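Local coordinates for ribosomal protein S2-related protein (Deinococcus radiodurans, PDB 2JH3) that binds a [4Fe-4S] cluster and may act as a sirohydrochlorin ferrochelatase of the chelatase superfamily, at residues G401-V406 and A460-V465; P344-R349 and L371-I376; V72-G77 and V210-H215; L3-L8 and R60-S65. All blocks are in the same frame, centred on the assembly; numbering follows the deposited sequence.

Contact 1. Residues G401-V406 and A460-V465; sequences GTLARV and AVRDEV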
loop_
_atom_site.group_PDB
_atom_site.type_symbol
_atom_site.label_atom_id
_atom_site.label_comp_id
_atom_site.label_asym_id
_atom_site.label_seq_id
_atom_site.Cartn_x
_atom_site.Cartn_y
_atom_site.Cartn_z
ATOM N N GLY A 401 7.111 5.936 -27.646
ATOM C CA GLY A 401 8.180 5.152 -27.072
ATOM C C GLY A 401 7.666 3.825 -26.590
ATOM O O GLY A 401 6.639 3.340 -27.062
ATOM N N THR A 402 8.349 3.273 -25.593
ATOM C CA THR A 402 7.909 2.042 -24.931
ATOM C C THR A 402 6.486 2.183 -24.334
ATOM O O THR A 402 5.713 1.224 -24.314
ATOM C CB THR A 402 8.809 1.711 -23.746
ATOM O OG1 THR A 402 8.716 2.782 -22.776
ATOM C CG2 THR A 402 10.249 1.548 -24.197
ATOM N N LEU A 403 6.148 3.389 -23.868
ATOM C CA LEU A 403 4.811 3.652 -23.305
ATOM C C LEU A 403 3.639 3.587 -24.289
ATOM O O LEU A 403 2.489 3.429 -23.866
ATOM C CB LEU A 403 4.770 5.035 -22.632
ATOM C CG LEU A 403 3.834 5.208 -21.451
ATOM C CD1 LEU A 403 3.915 4.120 -20.374
ATOM C CD2 LEU A 403 4.145 6.576 -20.813
ATOM N N ALA A 404 3.878 3.768 -25.586
ATOM C CA ALA A 404 2.752 3.731 -26.546
ATOM C C ALA A 404 2.029 2.390 -26.551
ATOM O O ALA A 404 0.930 2.246 -27.028
ATOM C CB ALA A 404 3.250 3.973 -27.900
ATOM N N ARG A 405 2.747 1.386 -26.128
ATOM C CA ARG A 405 2.216 0.062 -25.911
ATOM C C ARG A 405 0.930 0.061 -25.057
ATOM O O ARG A 405 0.126 -0.861 -25.180
ATOM C CB ARG A 405 3.312 -0.752 -25.230
ATOM C CG ARG A 405 3.401 -2.138 -25.591
ATOM C CD ARG A 405 3.994 -2.376 -26.982
ATOM N NE ARG A 405 3.425 -3.640 -27.449
ATOM C CZ ARG A 405 2.764 -3.835 -28.591
ATOM N NH1 ARG A 405 2.610 -2.872 -29.539
ATOM N NH2 ARG A 405 2.269 -5.047 -28.783
ATOM N N VAL A 406 0.701 1.099 -24.219
ATOM C CA VAL A 406 -0.601 1.194 -23.502
ATOM C C VAL A 406 -1.801 1.202 -24.440
ATOM O O VAL A 406 -2.902 0.821 -24.055
ATOM C CB VAL A 406 -0.689 2.448 -22.522
ATOM C CG1 VAL A 406 0.332 2.312 -21.419
ATOM C CG2 VAL A 406 -0.544 3.736 -23.227
ATOM N N ALA A 460 1.941 0.947 -15.184
ATOM C CA ALA A 460 1.410 -0.374 -14.732
ATOM C C ALA A 460 0.660 -1.073 -15.891
ATOM O O ALA A 460 0.750 -2.321 -16.062
ATOM C CB ALA A 460 0.497 -0.195 -13.514
ATOM N N VAL A 461 -0.062 -0.293 -16.697
ATOM C CA VAL A 461 -0.739 -0.871 -17.834
ATOM C C VAL A 461 0.267 -1.291 -18.888
ATOM O O VAL A 461 0.177 -2.401 -19.481
ATOM C CB VAL A 461 -1.786 0.088 -18.464
ATOM C CG1 VAL A 461 -2.306 -0.520 -19.753
ATOM C CG2 VAL A 461 -2.920 0.279 -17.503
ATOM N N ARG A 462 1.280 -0.452 -19.114
ATOM C CA ARG A 462 2.405 -0.893 -19.986
ATOM C C ARG A 462 2.989 -2.259 -19.545
ATOM O O ARG A 462 3.089 -3.154 -20.356
ATOM C CB ARG A 462 3.506 0.158 -20.044
ATOM C CG ARG A 462 4.734 -0.227 -20.963
ATOM C CD ARG A 462 5.909 0.676 -20.600
ATOM N NE ARG A 462 6.138 0.444 -19.197
ATOM C CZ ARG A 462 6.743 1.245 -18.336
ATOM N NH1 ARG A 462 7.256 2.372 -18.729
ATOM N NH2 ARG A 462 6.816 0.891 -17.056
ATOM N N ASP A 463 3.296 -2.457 -18.268
ATOM C CA ASP A 463 3.834 -3.730 -17.810
ATOM C C ASP A 463 2.872 -4.874 -18.000
ATOM O O ASP A 463 3.277 -5.962 -18.382
ATOM C CB ASP A 463 4.181 -3.667 -16.343
ATOM C CG ASP A 463 5.194 -2.607 -16.048
ATOM O OD1 ASP A 463 5.947 -2.212 -16.972
ATOM O OD2 ASP A 463 5.227 -2.153 -14.881
ATOM N N GLU A 464 1.591 -4.628 -17.797
ATOM C CA GLU A 464 0.604 -5.678 -17.994
ATOM C C GLU A 464 0.534 -6.151 -19.441
ATOM O O GLU A 464 0.611 -7.341 -19.711
ATOM C CB GLU A 464 -0.747 -5.197 -17.518
ATOM C CG GLU A 464 -1.898 -6.211 -17.618
ATOM C CD GLU A 464 -1.704 -7.464 -16.750
ATOM O OE1 GLU A 464 -0.909 -7.454 -15.758
ATOM O OE2 GLU A 464 -2.358 -8.477 -17.109
ATOM N N VAL A 465 0.355 -5.231 -20.366
ATOM C CA VAL A 465 0.397 -5.551 -21.786
ATOM C C VAL A 465 1.727 -6.340 -22.094
ATOM O O VAL A 465 1.689 -7.416 -22.706
ATOM C CB VAL A 465 0.249 -4.263 -22.644
ATOM C CG1 VAL A 465 0.390 -4.579 -24.122
ATOM C CG2 VAL A 465 -1.097 -3.584 -22.394
#
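Arg-462 carries this contact with the aliphatic part of its side chain rather than with its charge. Its CD lies 3.8 Å from the carbonyl O of Thr-402 and 4.0 Å from CD1 of Leu-403, whose side chain crosses it at about a right angle. Nearer the helix backbone, Val-406 CG1 reaches to 3.7 Å from Arg-462 N. Farther along the helix, Val-465 CG1 rests 3.9 Å from Arg-405 O. No hydrogen bond joins the two segments. The arginine leaves its helix with CG anti to the backbone N (chi1 -179°), then bends at chi3 (58°). This bend turns the guanidinium to Asp-463, where NH2 forms a 3.2 Å salt bridge with OD1 from above the carboxylate plane. An alanine in place of Arg-462 would probably loosen the packing on Thr-402 and Leu-403 and leave Asp-463 without this salt bridge. The side chain of Val-461 is about 9 Å from the iron-sulfur cluster at the nearest atoms. Val-406 and Val-461 also meet each other and share Trp-392 of helix 392-398, while Val-461 touches Val-417 of helix 411-422. Helix 455-467 of the cluster-binding domain thus packs against the 3-10 segment and both of these helices.

Contact 2. Residues P344-R349 and L371-I376; sequences PIRTWR and LYPAVI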
loop_
_atom_site.group_PDB
_atom_site.type_symbol
_atom_site.label_atom_id
_atom_site.label_comp_id
_atom_site.label_asym_id
_atom_site.label_seq_id
_atom_site.Cartn_x
_atom_site.Cartn_y
_atom_site.Cartn_z
ATOM N N PRO A 344 5.288 9.588 -5.863
ATOM C CA PRO A 344 5.056 10.408 -7.061
ATOM C C PRO A 344 3.628 10.883 -7.213
ATOM O O PRO A 344 3.369 11.954 -7.761
ATOM C CB PRO A 344 5.480 9.488 -8.175
ATOM C CG PRO A 344 5.279 8.158 -7.684
ATOM C CD PRO A 344 5.554 8.186 -6.237
ATOM N N ILE A 345 2.684 10.109 -6.653
ATOM C CA ILE A 345 1.307 10.456 -6.619
ATOM C C ILE A 345 0.907 10.734 -5.172
ATOM O O ILE A 345 0.827 9.816 -4.361
ATOM C CB ILE A 345 0.395 9.307 -7.215
ATOM C CG1 ILE A 345 0.818 8.884 -8.622
ATOM C CG2 ILE A 345 -1.032 9.776 -7.206
ATOM C CD1 ILE A 345 0.873 9.964 -9.686
ATOM N N ARG A 346 0.664 12.018 -4.853
ATOM C CA ARG A 346 0.611 12.461 -3.457
ATOM C C ARG A 346 -0.723 12.163 -2.812
ATOM O O ARG A 346 -0.866 12.284 -1.622
ATOM C CB ARG A 346 0.993 13.960 -3.394
ATOM C CG ARG A 346 2.529 14.173 -3.364
ATOM C CD ARG A 346 3.011 15.603 -3.479
ATOM N NE ARG A 346 4.354 15.746 -2.923
ATOM C CZ ARG A 346 4.664 15.844 -1.644
ATOM N NH1 ARG A 346 5.939 15.930 -1.305
ATOM N NH2 ARG A 346 3.732 16.024 -0.702
ATOM N N THR A 347 -1.744 11.845 -3.601
ATOM C CA THR A 347 -3.031 11.361 -3.075
ATOM C C THR A 347 -3.078 9.844 -2.697
ATOM O O THR A 347 -4.114 9.356 -2.325
ATOM C CB THR A 347 -4.145 11.613 -4.036
ATOM O OG1 THR A 347 -3.819 11.181 -5.368
ATOM C CG2 THR A 347 -4.440 13.096 -4.067
ATOM N N TRP A 348 -1.962 9.150 -2.830
ATOM C CA TRP A 348 -1.874 7.792 -2.349
ATOM C C TRP A 348 -1.993 7.786 -0.845
ATOM O O TRP A 348 -1.552 8.726 -0.173
ATOM C CB TRP A 348 -0.606 7.063 -2.866
ATOM C CG TRP A 348 -0.849 6.505 -4.199
ATOM C CD1 TRP A 348 -1.677 7.032 -5.164
ATOM C CD2 TRP A 348 -0.241 5.370 -4.778
ATOM N NE1 TRP A 348 -1.660 6.245 -6.267
ATOM C CE2 TRP A 348 -0.813 5.197 -6.044
ATOM C CE3 TRP A 348 0.632 4.385 -4.290
ATOM C CZ2 TRP A 348 -0.439 4.142 -6.901
ATOM C CZ3 TRP A 348 0.970 3.331 -5.099
ATOM C CH2 TRP A 348 0.427 3.197 -6.386
ATOM N N ARG A 349 -2.698 6.780 -0.324
ATOM C CA ARG A 349 -2.919 6.596 1.115
ATOM C C ARG A 349 -1.656 6.110 1.832
ATOM O O ARG A 349 -1.619 5.058 2.560
ATOM C CB ARG A 349 -4.100 5.662 1.316
ATOM C CG ARG A 349 -4.900 5.874 2.655
ATOM C CD ARG A 349 -5.642 4.600 3.105
ATOM N NE ARG A 349 -6.629 4.246 2.060
ATOM C CZ ARG A 349 -7.580 3.324 2.190
ATOM N NH1 ARG A 349 -7.664 2.641 3.299
ATOM N NH2 ARG A 349 -8.397 3.062 1.198
ATOM N N LEU A 371 1.676 19.907 -1.004
ATOM C CA LEU A 371 1.344 18.718 -0.248
ATOM C C LEU A 371 0.413 17.798 -1.039
ATOM O O LEU A 371 0.605 16.581 -1.164
ATOM C CB LEU A 371 0.618 19.124 1.019
ATOM C CG LEU A 371 0.069 17.942 1.870
ATOM C CD1 LEU A 371 1.113 17.085 2.420
ATOM C CD2 LEU A 371 -0.710 18.507 3.034
ATOM N N TYR A 372 -0.617 18.427 -1.600
ATOM C CA TYR A 372 -1.613 17.719 -2.385
ATOM C C TYR A 372 -1.936 18.488 -3.694
ATOM O O TYR A 372 -2.992 19.081 -3.834
ATOM C CB TYR A 372 -2.921 17.529 -1.588
ATOM C CG TYR A 372 -3.030 16.415 -0.530
ATOM C CD1 TYR A 372 -2.789 15.078 -0.861
ATOM C CD2 TYR A 372 -3.456 16.696 0.756
ATOM C CE1 TYR A 372 -2.943 14.085 0.047
ATOM C CE2 TYR A 372 -3.606 15.687 1.713
ATOM C CZ TYR A 372 -3.409 14.355 1.321
ATOM O OH TYR A 372 -3.507 13.261 2.198
ATOM N N PRO A 373 -1.039 18.437 -4.673
ATOM C CA PRO A 373 -1.207 19.159 -5.951
ATOM C C PRO A 373 -2.522 18.916 -6.646
ATOM O O PRO A 373 -2.919 17.786 -6.801
ATOM C CB PRO A 373 -0.089 18.600 -6.806
ATOM C CG PRO A 373 0.856 18.157 -5.893
ATOM C CD PRO A 373 0.221 17.692 -4.679
ATOM N N ALA A 374 -3.196 20.027 -6.990
ATOM C CA ALA A 374 -4.404 20.071 -7.786
ATOM C C ALA A 374 -5.663 19.607 -7.105
ATOM O O ALA A 374 -6.713 19.760 -7.667
ATOM C CB ALA A 374 -4.244 19.341 -9.172
ATOM N N VAL A 375 -5.556 19.110 -5.877
ATOM C CA VAL A 375 -6.680 18.576 -5.180
ATOM C C VAL A 375 -7.708 19.677 -4.857
ATOM O O VAL A 375 -8.889 19.469 -4.956
ATOM C CB VAL A 375 -6.193 17.778 -3.924
ATOM C CG1 VAL A 375 -7.312 17.447 -3.022
ATOM C CG2 VAL A 375 -5.484 16.492 -4.342
ATOM N N ILE A 376 -7.265 20.828 -4.373
ATOM C CA ILE A 376 -8.217 21.891 -4.014
ATOM C C ILE A 376 -9.067 22.395 -5.218
ATOM O O ILE A 376 -10.288 22.429 -5.160
ATOM C CB ILE A 376 -7.464 23.106 -3.317
ATOM C CG1 ILE A 376 -6.999 22.765 -1.881
ATOM C CG2 ILE A 376 -8.311 24.360 -3.393
ATOM C CD1 ILE A 376 -7.800 22.004 -1.130
HETATM O O HOH W 1 0.638 14.251 0.028
HETATM O O HOH W 2 -2.653 10.888 1.476
#
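From its CB outward, Arg-346 runs along the end of helix 361-371 and the residues that follow it. CB lies 3.5 Å from Leu-371 O, and CG, anti to its own carbonyl carbon, continues past the same oxygen. CD then packs 3.7 Å from CD of Pro-373, the two side chains crossing at about a right angle. The chain stays extended to NE, and at the tip NH2 donates to Leu-371 O at 3.2 Å. This bond is nearly straight (167°) and lies in the guanidinium plane, on a lone pair of the carbonyl. Thr-334 OG1 also bonds NH2, and Arg-331 O takes NH1. Leu-371 O is gripped a second time by a water 2.6 Å away, which also donates to Arg-346 O. That backbone oxygen meets the edge of the Tyr-372 ring, 3.2 Å from CE1. The tyrosine OH donates to a second water, itself bonded to Trp-348 O, and pairs with Glu-296 N. Beside this polar seam, Thr-347 CG2 packs 3.6 Å from Val-375 CG2, while Thr-347 also touches the cluster ligand Cys-425 and Trp-348 touches the cluster itself. The contact therefore holds the cluster-facing turn of residues 345-348 to the end of helix 361-371 within the stabilising domain. The named acceptors around the buried guanidinium are neutral oxygens, but two of them, Leu-371 O and Arg-331 O, lie in the last turns of helices, whose partial negative charge would probably favour the cation.

Contact 3. Residues V72-G77 and V210-H215; sequences VFLSEG and VPFLTH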
loop_
_atom_site.group_PDB
_atom_site.type_symbol
_atom_site.label_atom_id
_atom_site.label_comp_id
_atom_site.label_asym_id
_atom_site.label_seq_id
_atom_site.Cartn_x
_atom_site.Cartn_y
_atom_site.Cartn_z
ATOM N N VAL A 72 13.241 23.164 -16.880
ATOM C CA VAL A 72 14.514 22.919 -16.193
ATOM C C VAL A 72 15.072 21.573 -16.702
ATOM O O VAL A 72 15.049 20.551 -16.007
ATOM C CB VAL A 72 14.334 22.975 -14.632
ATOM C CG1 VAL A 72 15.719 22.876 -13.892
ATOM C CG2 VAL A 72 13.724 24.266 -14.241
ATOM N N PHE A 73 15.470 21.582 -17.978
ATOM C CA PHE A 73 16.037 20.452 -18.676
ATOM C C PHE A 73 17.307 20.973 -19.346
ATOM O O PHE A 73 17.349 22.107 -19.869
ATOM C CB PHE A 73 15.132 19.888 -19.774
ATOM C CG PHE A 73 13.953 19.102 -19.244
ATOM C CD1 PHE A 73 13.874 17.735 -19.437
ATOM C CD2 PHE A 73 12.945 19.738 -18.525
ATOM C CE1 PHE A 73 12.801 17.007 -18.936
ATOM C CE2 PHE A 73 11.865 19.022 -18.047
ATOM C CZ PHE A 73 11.805 17.650 -18.251
ATOM N N LEU A 74 18.342 20.123 -19.314
ATOM C CA LEU A 74 19.633 20.496 -19.865
ATOM C C LEU A 74 19.795 19.845 -21.204
ATOM O O LEU A 74 20.844 19.327 -21.544
ATOM C CB LEU A 74 20.750 20.141 -18.888
ATOM C CG LEU A 74 20.654 20.964 -17.611
ATOM C CD1 LEU A 74 21.776 20.688 -16.659
ATOM C CD2 LEU A 74 20.715 22.418 -17.911
ATOM N N SER A 75 18.714 19.823 -21.966
ATOM C CA SER A 75 18.747 19.356 -23.343
ATOM C C SER A 75 17.680 20.145 -24.070
ATOM O O SER A 75 16.884 20.895 -23.425
ATOM C CB SER A 75 18.448 17.884 -23.429
ATOM O OG SER A 75 17.160 17.646 -22.825
ATOM N N GLU A 76 17.699 20.055 -25.395
ATOM C CA GLU A 76 16.713 20.715 -26.217
ATOM C C GLU A 76 16.520 19.753 -27.332
ATOM O O GLU A 76 17.415 19.536 -28.125
ATOM C CB GLU A 76 17.221 22.065 -26.720
ATOM C CG GLU A 76 16.309 22.797 -27.661
ATOM C CD GLU A 76 16.797 24.235 -27.890
ATOM O OE1 GLU A 76 18.069 24.429 -28.028
ATOM O OE2 GLU A 76 15.920 25.136 -27.925
ATOM N N GLY A 77 15.369 19.114 -27.348
ATOM C CA GLY A 77 15.225 17.909 -28.124
ATOM C C GLY A 77 13.789 17.457 -28.012
ATOM O O GLY A 77 12.898 18.248 -27.697
ATOM N N VAL A 210 32.890 18.971 -14.887
ATOM C CA VAL A 210 31.526 19.456 -14.608
ATOM C C VAL A 210 30.481 18.653 -15.418
ATOM O O VAL A 210 30.360 18.775 -16.638
ATOM C CB VAL A 210 31.393 21.003 -14.788
ATOM C CG1 VAL A 210 29.888 21.511 -14.609
ATOM C CG2 VAL A 210 32.291 21.696 -13.788
ATOM N N PRO A 211 29.720 17.842 -14.712
ATOM C CA PRO A 211 28.548 17.208 -15.244
ATOM C C PRO A 211 27.446 18.181 -15.658
ATOM O O PRO A 211 26.933 18.968 -14.802
ATOM C CB PRO A 211 28.079 16.305 -14.089
ATOM C CG PRO A 211 29.304 16.156 -13.206
ATOM C CD PRO A 211 29.909 17.497 -13.289
ATOM N N PHE A 212 27.130 18.179 -16.956
ATOM C CA PHE A 212 26.020 19.032 -17.519
ATOM C C PHE A 212 24.695 18.286 -17.318
ATOM O O PHE A 212 24.088 17.843 -18.257
ATOM C CB PHE A 212 26.231 19.296 -18.993
ATOM C CG PHE A 212 25.324 20.348 -19.560
ATOM C CD1 PHE A 212 25.441 21.667 -19.141
ATOM C CD2 PHE A 212 24.436 20.056 -20.606
ATOM C CE1 PHE A 212 24.649 22.684 -19.699
ATOM C CE2 PHE A 212 23.656 21.068 -21.141
ATOM C CZ PHE A 212 23.782 22.389 -20.682
ATOM N N LEU A 213 24.332 18.121 -16.054
ATOM C CA LEU A 213 23.187 17.325 -15.598
ATOM C C LEU A 213 22.403 18.134 -14.562
ATOM O O LEU A 213 22.988 18.892 -13.770
ATOM C CB LEU A 213 23.727 16.061 -14.869
ATOM C CG LEU A 213 24.058 14.768 -15.594
ATOM C CD1 LEU A 213 23.964 14.818 -17.063
ATOM C CD2 LEU A 213 25.393 14.250 -15.105
ATOM N N THR A 214 21.079 17.940 -14.513
ATOM C CA THR A 214 20.316 18.536 -13.417
ATOM C C THR A 214 20.674 17.865 -12.124
ATOM O O THR A 214 20.728 18.513 -11.076
ATOM C CB THR A 214 18.784 18.404 -13.605
ATOM O OG1 THR A 214 18.463 17.043 -13.876
ATOM C CG2 THR A 214 18.296 19.282 -14.737
ATOM N N HIS A 215 20.891 16.559 -12.187
ATOM C CA HIS A 215 21.179 15.761 -10.992
ATOM C C HIS A 215 22.004 14.567 -11.367
ATOM O O HIS A 215 22.226 14.278 -12.546
ATOM C CB HIS A 215 19.881 15.249 -10.332
ATOM C CG HIS A 215 19.049 14.450 -11.270
ATOM N ND1 HIS A 215 18.433 15.018 -12.374
ATOM C CD2 HIS A 215 18.805 13.131 -11.335
ATOM C CE1 HIS A 215 17.808 14.076 -13.053
ATOM N NE2 HIS A 215 18.029 12.919 -12.449
#
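Leu-74 forms the tight side of this contact, wedged between the ring of Phe-212 and the backbone that follows it. Its CD1 comes within 3.4 Å of Leu-213 C and 3.6 Å of Thr-214 N. Its CB lies over one face of the Phe-212 ring in a CH-pi contact, 4.2 Å from the centroid and 26° off the normal, and its CD2 approaches CZ. The same ring brings CE2 to 3.3 Å from Leu-74 O, an oxygen that also accepts a hydrogen bond from Asn-154 ND2. Phe-212 reaches this place with CG anti to its backbone N (chi1 -169°), from the centre of an inverse gamma turn. The other side is looser. Thr-214 offers just a methyl, its CG2 3.7 Å from Val-72 O and 4.1 Å from Leu-74 CG, while its OG1 turns to ND1 of His-215 at 2.5 Å. The partly exposed Leu-213 directs its side chain away from the facing segment. An alanine in place of Phe-212 would probably leave Leu-74 without its aromatic cover and weaken the packing on Met-122 and Ile-126 of helix 122-133. Val-72 and Phe-212 have nearly the same backbone torsions, and each follows an inner strand of its sheet, 66-71 or 207-211. Matching loops at the C-terminal ends of such strands, one from each CbiX-like half, meet here, an arrangement consistent with the two-domain chelatase fold.

Contact 4. Residues L3-L8 and R60-S65; sequences LRSLVL and RTVAYS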
loop_
_atom_site.group_PDB
_atom_site.type_symbol
_atom_site.label_atom_id
_atom_site.label_comp_id
_atom_site.label_asym_id
_atom_site.label_seq_id
_atom_site.Cartn_x
_atom_site.Cartn_y
_atom_site.Cartn_z
ATOM N N LEU A 3 0.008 41.243 -12.810
ATOM C CA LEU A 3 0.285 40.038 -11.996
ATOM C C LEU A 3 0.780 38.904 -12.897
ATOM O O LEU A 3 0.253 38.699 -13.974
ATOM C CB LEU A 3 -0.958 39.634 -11.212
ATOM C CG LEU A 3 -1.423 40.575 -10.082
ATOM C CD1 LEU A 3 -2.898 40.412 -9.840
ATOM C CD2 LEU A 3 -0.686 40.347 -8.792
ATOM N N ARG A 4 1.848 38.227 -12.494
ATOM C CA ARG A 4 2.310 37.105 -13.293
ATOM C C ARG A 4 2.889 35.908 -12.545
ATOM O O ARG A 4 3.459 36.045 -11.479
ATOM C CB ARG A 4 3.231 37.558 -14.416
ATOM C CG ARG A 4 4.419 38.414 -14.066
ATOM C CD ARG A 4 5.355 38.563 -15.314
ATOM N NE ARG A 4 4.934 39.506 -16.353
ATOM C CZ ARG A 4 5.174 39.382 -17.687
ATOM N NH1 ARG A 4 5.797 38.305 -18.215
ATOM N NH2 ARG A 4 4.738 40.337 -18.534
ATOM N N SER A 5 2.700 34.732 -13.144
ATOM C CA SER A 5 3.147 33.461 -12.541
ATOM C C SER A 5 4.317 32.868 -13.342
ATOM O O SER A 5 4.360 32.894 -14.581
ATOM C CB SER A 5 1.998 32.385 -12.510
ATOM O OG SER A 5 0.752 32.874 -11.990
ATOM N N LEU A 6 5.243 32.263 -12.625
ATOM C CA LEU A 6 6.353 31.546 -13.289
ATOM C C LEU A 6 6.148 30.085 -12.928
ATOM O O LEU A 6 5.892 29.782 -11.790
ATOM C CB LEU A 6 7.659 32.055 -12.716
ATOM C CG LEU A 6 8.930 31.353 -13.198
ATOM C CD1 LEU A 6 9.085 31.465 -14.746
ATOM C CD2 LEU A 6 10.057 32.017 -12.495
ATOM N N VAL A 7 6.194 29.217 -13.914
ATOM C CA VAL A 7 6.104 27.787 -13.718
ATOM C C VAL A 7 7.394 27.144 -14.183
ATOM O O VAL A 7 7.795 27.319 -15.321
ATOM C CB VAL A 7 4.993 27.211 -14.534
ATOM C CG1 VAL A 7 5.017 25.690 -14.505
ATOM C CG2 VAL A 7 3.645 27.771 -14.047
ATOM N N LEU A 8 8.091 26.487 -13.254
ATOM C CA LEU A 8 9.265 25.644 -13.575
ATOM C C LEU A 8 8.912 24.160 -13.756
ATOM O O LEU A 8 8.230 23.542 -12.887
ATOM C CB LEU A 8 10.317 25.818 -12.476
ATOM C CG LEU A 8 10.773 27.232 -12.160
ATOM C CD1 LEU A 8 11.925 27.170 -11.214
ATOM C CD2 LEU A 8 11.120 28.020 -13.386
ATOM N N ARG A 60 -3.754 24.548 -14.034
ATOM C CA ARG A 60 -4.956 24.736 -13.191
ATOM C C ARG A 60 -4.569 25.233 -11.791
ATOM O O ARG A 60 -5.381 25.747 -11.058
ATOM C CB ARG A 60 -5.728 23.391 -13.138
ATOM C CG ARG A 60 -5.445 22.637 -11.875
ATOM C CD ARG A 60 -6.384 21.453 -11.656
ATOM N NE ARG A 60 -5.852 20.207 -12.206
ATOM C CZ ARG A 60 -6.321 19.580 -13.287
ATOM N NH1 ARG A 60 -7.364 20.073 -13.950
ATOM N NH2 ARG A 60 -5.749 18.428 -13.682
ATOM N N THR A 61 -3.300 25.092 -11.417
ATOM C CA THR A 61 -2.860 25.579 -10.160
ATOM C C THR A 61 -2.384 27.033 -10.181
ATOM O O THR A 61 -2.050 27.556 -9.128
ATOM C CB THR A 61 -1.768 24.701 -9.542
ATOM O OG1 THR A 61 -0.507 24.949 -10.141
ATOM C CG2 THR A 61 -2.119 23.219 -9.657
ATOM N N VAL A 62 -2.285 27.663 -11.352
ATOM C CA VAL A 62 -1.650 28.985 -11.427
ATOM C C VAL A 62 -2.682 30.056 -11.100
ATOM O O VAL A 62 -3.836 29.966 -11.504
ATOM C CB VAL A 62 -0.859 29.255 -12.768
ATOM C CG1 VAL A 62 -0.120 28.018 -13.263
ATOM C CG2 VAL A 62 -1.683 29.740 -13.746
ATOM N N ALA A 63 -2.247 31.011 -10.308
ATOM C CA ALA A 63 -3.076 31.959 -9.701
ATOM C C ALA A 63 -3.457 33.108 -10.622
ATOM O O ALA A 63 -4.528 33.687 -10.432
ATOM C CB ALA A 63 -2.414 32.490 -8.425
ATOM N N TYR A 64 -2.611 33.369 -11.631
ATOM C CA TYR A 64 -2.689 34.551 -12.535
ATOM C C TYR A 64 -2.891 34.168 -13.976
ATOM O O TYR A 64 -2.830 32.996 -14.342
ATOM C CB TYR A 64 -1.456 35.425 -12.371
ATOM C CG TYR A 64 -1.221 35.698 -10.904
ATOM C CD1 TYR A 64 -2.205 36.302 -10.149
ATOM C CD2 TYR A 64 -0.046 35.299 -10.262
ATOM C CE1 TYR A 64 -2.019 36.520 -8.805
ATOM C CE2 TYR A 64 0.141 35.494 -8.910
ATOM C CZ TYR A 64 -0.856 36.128 -8.203
ATOM O OH TYR A 64 -0.718 36.372 -6.861
ATOM N N SER A 65 -3.229 35.167 -14.785
ATOM C CA SER A 65 -3.719 34.954 -16.144
ATOM C C SER A 65 -2.600 35.125 -17.158
ATOM O O SER A 65 -2.808 34.980 -18.361
ATOM C CB SER A 65 -4.846 35.969 -16.442
ATOM O OG SER A 65 -4.353 37.303 -16.349
#
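The ring of Tyr-64 is sandwiched between two aliphatic carbons. Ala-63 CB sits over the centre of one face, 3.8 Å above the plane. Leu-3 CB lies on the opposite face, displaced toward the rim, in a CH-pi contact 4.1 Å from the centroid; the leucine methyls CD1 and CD2 both approach CE1. Ser-5 OG approaches the ring obliquely at CD2, 3.1 Å away, and close to Tyr-64 CB as well. The hydroxyl is placed there with OG anti to its own carbonyl carbon, and it receives a weak hydrogen bond from Tyr-64 N at 3.4 Å, bent to 135°. Its stronger partner is Glu-43 OE2, which also bonds Ala-63 N, so one carboxylate steadies both the serine and the loop before the tyrosine. Two residues farther along the strand, Val-7 CG2 meets Val-62 CG1 at 3.9 Å, the side chains crossing at about a right angle. Strand 5-10 runs between parallel strands 43-48 and 66-71. Residues 60-65 lead into the latter and cover the face of the sheet that carries Ser-5 and Val-7, while Leu-6 and Leu-8, on the reverse face, pack on helix 18-35.

How the contacts relate
From the N terminus, contact 4 comes first, closing the loop through helix 18-35 and strand 43-48 within the first CbiX-like half. Contact 3 then spans the longest loop, from residue 72 to 215, and joins that half to the second. Contact 2 closes a short loop in the stabilising domain, and contact 1 closes the last one, in the cluster-binding domain. All four are in series; none nests or crosses. Contact 4 nevertheless bridges its neighbours in space: Leu-8 CB packs 4.1 Å from Val-72 CG2 of contact 3, and Arg-60 NE lies 3.5 Å from Ala-374 CB of contact 2. Contact 1 stands apart, its nearest atoms about 8 Å from those of contact 2.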